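Local coordinates for protein toll (Drosophila melanogaster, PDB 4LXR) that acts as the receptor for cleaved, active Spätzle, switching on Toll signalling in dorsal-ventral patterning of the embryo and in antifungal immunity, at residues R147-M161 and D168-L182. Residues are numbered along the deposited sequence; the frame is centred on the assembly and turned at random.
Sequences RNLSHLELRANIEEM and DLENLESIEFGSNKL. With EPE (4-(2-hydroxyethyl)-1-piperazine ethanesulfonic acid), chain N.
Arg147 reaches across to two acids. In one modelled conformer its NH2 makes a salt bridge to Asp168 OD1 at 2.7 Å, with that oxygen over one face of the guanidinium; NH1 approaches Glu170 OE1 too closely to be taken literally. A long, forked cation suits a place with two carboxylates.

After the loop that carries Arg147, strands 151-155 and 174-176 run parallel. Leu152 points into the solenoid. With CG anti to the backbone N (chi1 168°), its CD2 meets the edge of the Phe177 ring, 3.8 Å from CZ, and its CB rests on Leu172 CD1; a branched, apolar side chain suits this packing. Met161 CE closes one ring face as a CH-pi contact, 3.3 Å from the centroid.

Asn180 occupies the asparagine position of the leucine-rich repeat, where one amide must both donate and accept twice. Its ND2 donates to Leu154 O (3.0 Å) and Phe177 O, while OD1 accepts from Ala156 N (2.9 Å) and Ile158 N (3.0 Å). A leucine in its place would probably strip both amides of their shared acceptor and let the turn shift.

On the concave face, Glu153 forms a salt bridge with Arg7 of one Spätzle chain, and Glu176 OE1 is hydrogen-bonded to Tyr64 of the other. Strands 127-131 and 198-200 flank the pair, continuing the parallel stack.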
loop_
_atom_site.group_PDB
_atom_site.type_symbol
_atom_site.label_atom_id
_atom_site.label_comp_id
_atom_site.label_asym_id
_atom_site.label_seq_id
_atom_site.Cartn_x
_atom_site.Cartn_y
_atom_site.Cartn_z
ATOM N N ARG A 147 -40.745 -14.808 -27.531
ATOM C CA ARG A 147 -41.544 -13.730 -26.946
ATOM C C ARG A 147 -41.410 -13.633 -25.417
ATOM O O ARG A 147 -42.067 -12.805 -24.782
ATOM C CB ARG A 147 -43.019 -13.819 -27.392
ATOM C CG ARG A 147 -43.247 -13.532 -28.898
ATOM C CD ARG A 147 -44.675 -13.054 -29.226
ATOM N NE ARG A 147 -44.845 -12.727 -30.651
ATOM C CZ ARG A 147 -44.798 -11.494 -31.157
ATOM N NH1 ARG A 147 -44.590 -10.451 -30.358
ATOM N NH2 ARG A 147 -44.953 -11.295 -32.464
ATOM N N ASN A 148 -40.542 -14.465 -24.838
ATOM C CA ASN A 148 -40.239 -14.400 -23.411
ATOM C C ASN A 148 -38.884 -13.797 -23.079
ATOM O O ASN A 148 -38.588 -13.534 -21.906
ATOM C CB ASN A 148 -40.307 -15.790 -22.806
ATOM C CG ASN A 148 -41.409 -15.919 -21.810
ATOM O OD1 ASN A 148 -42.592 -15.938 -22.174
ATOM N ND2 ASN A 148 -41.040 -16.011 -20.533
ATOM N N LEU A 149 -38.052 -13.604 -24.097
ATOM C CA LEU A 149 -36.727 -13.075 -23.872
ATOM C C LEU A 149 -36.769 -11.670 -23.273
ATOM O O LEU A 149 -37.406 -10.771 -23.821
ATOM C CB LEU A 149 -35.929 -13.030 -25.170
ATOM C CG LEU A 149 -35.143 -14.221 -25.699
ATOM C CD1 LEU A 149 -34.289 -13.735 -26.876
ATOM C CD2 LEU A 149 -34.262 -14.880 -24.604
ATOM N N SER A 150 -36.069 -11.470 -22.161
ATOM C CA SER A 150 -35.916 -10.128 -21.633
ATOM C C SER A 150 -34.492 -9.633 -21.845
ATOM O O SER A 150 -34.248 -8.425 -21.856
ATOM C CB SER A 150 -36.322 -10.068 -20.155
ATOM O OG SER A 150 -35.325 -10.604 -19.326
ATOM N N HIS A 151 -33.550 -10.555 -22.052
ATOM C CA HIS A 151 -32.131 -10.165 -22.162
ATOM C C HIS A 151 -31.464 -10.934 -23.293
ATOM O O HIS A 151 -31.487 -12.156 -23.317
ATOM C CB HIS A 151 -31.379 -10.392 -20.843
ATOM C CG HIS A 151 -29.996 -9.797 -20.813
ATOM N ND1 HIS A 151 -28.967 -10.238 -21.628
ATOM C CD2 HIS A 151 -29.470 -8.806 -20.051
ATOM C CE1 HIS A 151 -27.879 -9.526 -21.385
ATOM N NE2 HIS A 151 -28.153 -8.657 -20.427
ATOM N N LEU A 152 -30.872 -10.203 -24.229
ATOM C CA LEU A 152 -30.321 -10.803 -25.426
ATOM C C LEU A 152 -28.906 -10.314 -25.581
ATOM O O LEU A 152 -28.657 -9.107 -25.492
ATOM C CB LEU A 152 -31.135 -10.367 -26.677
ATOM C CG LEU A 152 -30.506 -10.687 -28.050
ATOM C CD1 LEU A 152 -30.436 -12.229 -28.250
ATOM C CD2 LEU A 152 -31.284 -10.032 -29.210
ATOM N N GLU A 153 -27.986 -11.230 -25.855
ATOM C CA GLU A 153 -26.630 -10.842 -26.161
ATOM C C GLU A 153 -26.149 -11.607 -27.358
ATOM O O GLU A 153 -26.254 -12.831 -27.400
ATOM C CB GLU A 153 -25.671 -11.097 -24.951
ATOM C CG GLU A 153 -24.176 -10.771 -25.279
ATOM C CD GLU A 153 -23.276 -10.677 -24.003
ATOM O OE1 GLU A 153 -22.022 -10.705 -24.102
ATOM O OE2 GLU A 153 -23.831 -10.595 -22.894
ATOM N N LEU A 154 -25.595 -10.892 -28.334
ATOM C CA LEU A 154 -25.091 -11.542 -29.533
ATOM C C LEU A 154 -23.754 -10.945 -29.787
ATOM O O LEU A 154 -23.597 -9.728 -29.825
ATOM C CB LEU A 154 -26.002 -11.305 -30.765
ATOM C CG LEU A 154 -27.402 -11.881 -30.686
ATOM C CD1 LEU A 154 -28.231 -11.453 -31.915
ATOM C CD2 LEU A 154 -27.317 -13.386 -30.612
ATOM N N ARG A 155 -22.776 -11.807 -29.981
ATOM C CA ARG A 155 -21.443 -11.341 -30.258
ATOM C C ARG A 155 -20.848 -12.221 -31.331
ATOM O O ARG A 155 -20.435 -13.345 -31.050
ATOM C CB ARG A 155 -20.564 -11.404 -29.006
ATOM C CG ARG A 155 -19.247 -10.708 -29.242
ATOM C CD ARG A 155 -18.367 -10.641 -28.065
ATOM N NE ARG A 155 -18.794 -9.774 -26.963
ATOM C CZ ARG A 155 -17.916 -9.317 -26.070
ATOM N NH1 ARG A 155 -16.643 -9.633 -26.236
ATOM N NH2 ARG A 155 -18.273 -8.557 -25.039
ATOM N N ALA A 156 -20.792 -11.711 -32.557
ATOM C CA ALA A 156 -20.343 -12.532 -33.668
ATOM C C ALA A 156 -19.804 -11.723 -34.849
ATOM O O ALA A 156 -20.055 -12.083 -36.010
ATOM C CB ALA A 156 -21.487 -13.424 -34.122
ATOM N N ASN A 157 -19.057 -10.655 -34.557
ATOM C CA ASN A 157 -18.574 -9.723 -35.583
ATOM C C ASN A 157 -19.680 -9.287 -36.545
ATOM O O ASN A 157 -19.474 -9.216 -37.757
ATOM C CB ASN A 157 -17.350 -10.279 -36.336
ATOM C CG ASN A 157 -16.083 -10.236 -35.462
ATOM O OD1 ASN A 157 -15.436 -9.201 -35.365
ATOM N ND2 ASN A 157 -15.780 -11.346 -34.771
ATOM N N ILE A 158 -20.849 -8.997 -35.975
ATOM C CA ILE A 158 -22.024 -8.671 -36.757
ATOM C C ILE A 158 -21.911 -7.303 -37.424
ATOM O O ILE A 158 -21.798 -6.273 -36.749
ATOM C CB ILE A 158 -23.284 -8.749 -35.919
ATOM C CG1 ILE A 158 -23.374 -10.133 -35.279
ATOM C CG2 ILE A 158 -24.518 -8.490 -36.821
ATOM C CD1 ILE A 158 -24.424 -10.235 -34.161
ATOM N N GLU A 159 -21.928 -7.323 -38.749
ATOM C CA GLU A 159 -21.880 -6.116 -39.583
ATOM C C GLU A 159 -23.224 -5.405 -39.713
ATOM O O GLU A 159 -23.272 -4.180 -39.853
ATOM C CB GLU A 159 -21.349 -6.478 -40.983
ATOM C CG GLU A 159 -19.899 -6.983 -40.921
ATOM C CD GLU A 159 -19.387 -7.607 -42.210
ATOM O OE1 GLU A 159 -18.209 -7.372 -42.549
ATOM O OE2 GLU A 159 -20.136 -8.349 -42.865
ATOM N N GLU A 160 -24.310 -6.174 -39.704
ATOM C CA GLU A 160 -25.639 -5.581 -39.822
ATOM C C GLU A 160 -26.706 -6.529 -39.302
ATOM O O GLU A 160 -26.528 -7.747 -39.313
ATOM C CB GLU A 160 -25.917 -5.188 -41.279
ATOM C CG GLU A 160 -25.888 -6.363 -42.232
ATOM C CD GLU A 160 -25.432 -5.970 -43.630
ATOM O OE1 GLU A 160 -26.254 -5.405 -44.389
ATOM O OE2 GLU A 160 -24.251 -6.227 -43.964
ATOM N N MET A 161 -27.816 -5.978 -38.824
ATOM C CA MET A 161 -28.936 -6.810 -38.417
ATOM C C MET A 161 -30.202 -6.374 -39.119
ATOM O O MET A 161 -30.658 -5.247 -38.912
ATOM C CB MET A 161 -29.153 -6.732 -36.913
ATOM C CG MET A 161 -27.981 -7.278 -36.113
ATOM S SD MET A 161 -28.011 -6.681 -34.419
ATOM C CE MET A 161 -26.835 -7.774 -33.612
ATOM N N ASP A 168 -40.315 -10.607 -32.821
ATOM C CA ASP A 168 -41.055 -11.261 -31.729
ATOM C C ASP A 168 -40.514 -10.951 -30.319
ATOM O O ASP A 168 -40.883 -11.607 -29.331
ATOM C CB ASP A 168 -41.099 -12.773 -31.979
ATOM C CG ASP A 168 -41.826 -13.128 -33.279
ATOM O OD1 ASP A 168 -42.829 -12.457 -33.604
ATOM O OD2 ASP A 168 -41.390 -14.056 -33.981
ATOM N N LEU A 169 -39.658 -9.939 -30.217
ATOM C CA LEU A 169 -38.972 -9.656 -28.946
ATOM C C LEU A 169 -39.726 -8.620 -28.107
ATOM O O LEU A 169 -39.169 -7.611 -27.693
ATOM C CB LEU A 169 -37.543 -9.204 -29.226
ATOM C CG LEU A 169 -36.801 -10.159 -30.161
ATOM C CD1 LEU A 169 -35.359 -9.723 -30.350
ATOM C CD2 LEU A 169 -36.882 -11.589 -29.647
ATOM N N GLU A 170 -41.007 -8.868 -27.883
ATOM C CA GLU A 170 -41.873 -7.887 -27.232
ATOM C C GLU A 170 -41.518 -7.749 -25.756
ATOM O O GLU A 170 -41.839 -6.744 -25.122
ATOM C CB GLU A 170 -43.347 -8.304 -27.365
ATOM C CG GLU A 170 -43.650 -9.636 -26.681
ATOM C CD GLU A 170 -44.970 -10.256 -27.133
ATOM O OE1 GLU A 170 -45.400 -9.970 -28.265
ATOM O OE2 GLU A 170 -45.575 -11.025 -26.357
ATOM N N ASN A 171 -40.877 -8.766 -25.191
ATOM C CA ASN A 171 -40.494 -8.658 -23.792
ATOM C C ASN A 171 -39.084 -8.163 -23.543
ATOM O O ASN A 171 -38.698 -7.992 -22.392
ATOM C CB ASN A 171 -40.792 -9.946 -23.026
ATOM C CG ASN A 171 -42.206 -9.946 -22.456
ATOM O OD1 ASN A 171 -42.631 -8.963 -21.838
ATOM N ND2 ASN A 171 -42.949 -11.022 -22.692
ATOM N N LEU A 172 -38.335 -7.908 -24.615
ATOM C CA LEU A 172 -36.933 -7.502 -24.481
ATOM C C LEU A 172 -36.728 -6.223 -23.652
ATOM O O LEU A 172 -37.370 -5.184 -23.886
ATOM C CB LEU A 172 -36.244 -7.387 -25.850
ATOM C CG LEU A 172 -34.753 -7.759 -25.776
ATOM C CD1 LEU A 172 -34.580 -9.180 -25.257
ATOM C CD2 LEU A 172 -34.036 -7.593 -27.136
ATOM N N GLU A 173 -35.821 -6.316 -22.683
ATOM C CA GLU A 173 -35.494 -5.191 -21.825
ATOM C C GLU A 173 -34.042 -4.760 -21.931
ATOM O O GLU A 173 -33.723 -3.587 -21.671
ATOM C CB GLU A 173 -35.869 -5.490 -20.372
ATOM C CG GLU A 173 -37.376 -5.768 -20.201
ATOM C CD GLU A 173 -37.822 -5.692 -18.741
ATOM O OE1 GLU A 173 -37.386 -4.770 -18.015
ATOM O OE2 GLU A 173 -38.605 -6.555 -18.315
ATOM N N SER A 174 -33.175 -5.694 -22.326
ATOM C CA SER A 174 -31.756 -5.406 -22.497
ATOM C C SER A 174 -31.206 -6.021 -23.760
ATOM O O SER A 174 -31.454 -7.189 -24.046
ATOM C CB SER A 174 -30.928 -5.935 -21.302
ATOM O OG SER A 174 -31.626 -5.674 -20.092
ATOM N N ILE A 175 -30.432 -5.220 -24.485
ATOM C CA ILE A 175 -29.729 -5.649 -25.673
ATOM C C ILE A 175 -28.261 -5.437 -25.399
ATOM O O ILE A 175 -27.846 -4.346 -25.003
ATOM C CB ILE A 175 -30.094 -4.790 -26.900
ATOM C CG1 ILE A 175 -31.383 -5.303 -27.532
ATOM C CG2 ILE A 175 -28.957 -4.818 -27.933
ATOM C CD1 ILE A 175 -32.043 -4.309 -28.539
ATOM N N GLU A 176 -27.480 -6.487 -25.606
ATOM C CA GLU A 176 -26.048 -6.385 -25.492
ATOM C C GLU A 176 -25.474 -6.780 -26.852
ATOM O O GLU A 176 -25.341 -7.969 -27.151
ATOM C CB GLU A 176 -25.526 -7.298 -24.361
ATOM C CG GLU A 176 -23.969 -7.338 -24.235
ATOM C CD GLU A 176 -23.358 -5.938 -24.121
ATOM O OE1 GLU A 176 -23.059 -5.499 -22.978
ATOM O OE2 GLU A 176 -23.199 -5.266 -25.172
ATOM N N PHE A 177 -25.175 -5.781 -27.685
ATOM C CA PHE A 177 -24.546 -6.027 -28.996
ATOM C C PHE A 177 -23.143 -5.465 -29.023
ATOM O O PHE A 177 -22.582 -5.234 -30.096
ATOM C CB PHE A 177 -25.356 -5.394 -30.140
ATOM C CG PHE A 177 -26.667 -6.082 -30.413
ATOM C CD1 PHE A 177 -26.914 -7.359 -29.902
ATOM C CD2 PHE A 177 -27.649 -5.462 -31.189
ATOM C CE1 PHE A 177 -28.136 -8.018 -30.143
ATOM C CE2 PHE A 177 -28.896 -6.102 -31.431
ATOM C CZ PHE A 177 -29.127 -7.399 -30.926
ATOM N N GLY A 178 -22.588 -5.223 -27.835
ATOM C CA GLY A 178 -21.244 -4.701 -27.729
ATOM C C GLY A 178 -20.246 -5.608 -28.434
ATOM O O GLY A 178 -20.413 -6.824 -28.456
ATOM N N SER A 179 -19.238 -4.994 -29.036
ATOM C CA SER A 179 -18.116 -5.694 -29.652
ATOM C C SER A 179 -18.501 -6.463 -30.907
ATOM O O SER A 179 -18.173 -7.639 -31.079
ATOM C CB SER A 179 -17.388 -6.592 -28.643
ATOM O OG SER A 179 -16.043 -6.770 -29.052
ATOM N N ASN A 180 -19.196 -5.777 -31.799
ATOM C CA ASN A 180 -19.532 -6.344 -33.086
ATOM C C ASN A 180 -18.965 -5.431 -34.137
ATOM O O ASN A 180 -17.952 -4.763 -33.893
ATOM C CB ASN A 180 -21.047 -6.540 -33.223
ATOM C CG ASN A 180 -21.529 -7.801 -32.515
ATOM O OD1 ASN A 180 -21.277 -8.922 -32.977
ATOM N ND2 ASN A 180 -22.208 -7.627 -31.375
ATOM N N LYS A 181 -19.588 -5.401 -35.309
ATOM C CA LYS A 181 -19.097 -4.542 -36.382
ATOM C C LYS A 181 -20.220 -3.665 -36.936
ATOM O O LYS A 181 -20.233 -3.334 -38.128
ATOM C CB LYS A 181 -18.455 -5.385 -37.498
ATOM C CG LYS A 181 -17.065 -5.968 -37.157
ATOM C CD LYS A 181 -16.577 -6.869 -38.320
ATOM C CE LYS A 181 -15.122 -7.339 -38.155
ATOM N NZ LYS A 181 -14.646 -8.181 -39.321
ATOM N N LEU A 182 -21.163 -3.286 -36.075
ATOM C CA LEU A 182 -22.332 -2.533 -36.538
ATOM C C LEU A 182 -21.979 -1.143 -37.067
ATOM O O LEU A 182 -21.277 -0.382 -36.407
ATOM C CB LEU A 182 -23.403 -2.448 -35.440
ATOM C CG LEU A 182 -24.053 -3.802 -35.151
ATOM C CD1 LEU A 182 -24.848 -3.791 -33.855
ATOM C CD2 LEU A 182 -24.929 -4.241 -36.337
HETATM N N1 EPE N . -14.106 -6.621 -32.901
HETATM C C2 EPE N . -14.347 -6.364 -34.341
HETATM C C3 EPE N . -14.120 -4.900 -34.685
HETATM N N4 EPE N . -14.832 -3.980 -33.794
HETATM C C5 EPE N . -15.154 -4.352 -32.425
HETATM C C6 EPE N . -15.024 -5.835 -32.058
HETATM C C7 EPE N . -14.723 -2.552 -34.049
HETATM C C8 EPE N . -15.131 -2.246 -35.481
HETATM O O8 EPE N . -16.406 -2.790 -35.709
HETATM C C9 EPE N . -14.419 -8.032 -32.612
HETATM C C10 EPE N . -13.163 -8.840 -32.318
HETATM S S EPE N . -13.515 -10.529 -31.744
HETATM O O1S EPE N . -14.913 -10.650 -31.307
HETATM O O2S EPE N . -13.309 -11.464 -32.850
HETATM O O3S EPE N . -12.623 -10.854 -30.644
HETATM O O HOH W 1 -44.988 -12.846 -24.164
HETATM O O HOH W 2 -39.128 -10.911 -26.044
HETATM O O HOH W 3 -33.002 -7.733 -18.950
HETATM O O HOH W 4 -21.968 -8.486 -27.326
HETATM O O HOH W 5 -17.640 -9.920 -32.231
HETATM O O HOH W 6 -15.757 -6.520 -41.581
#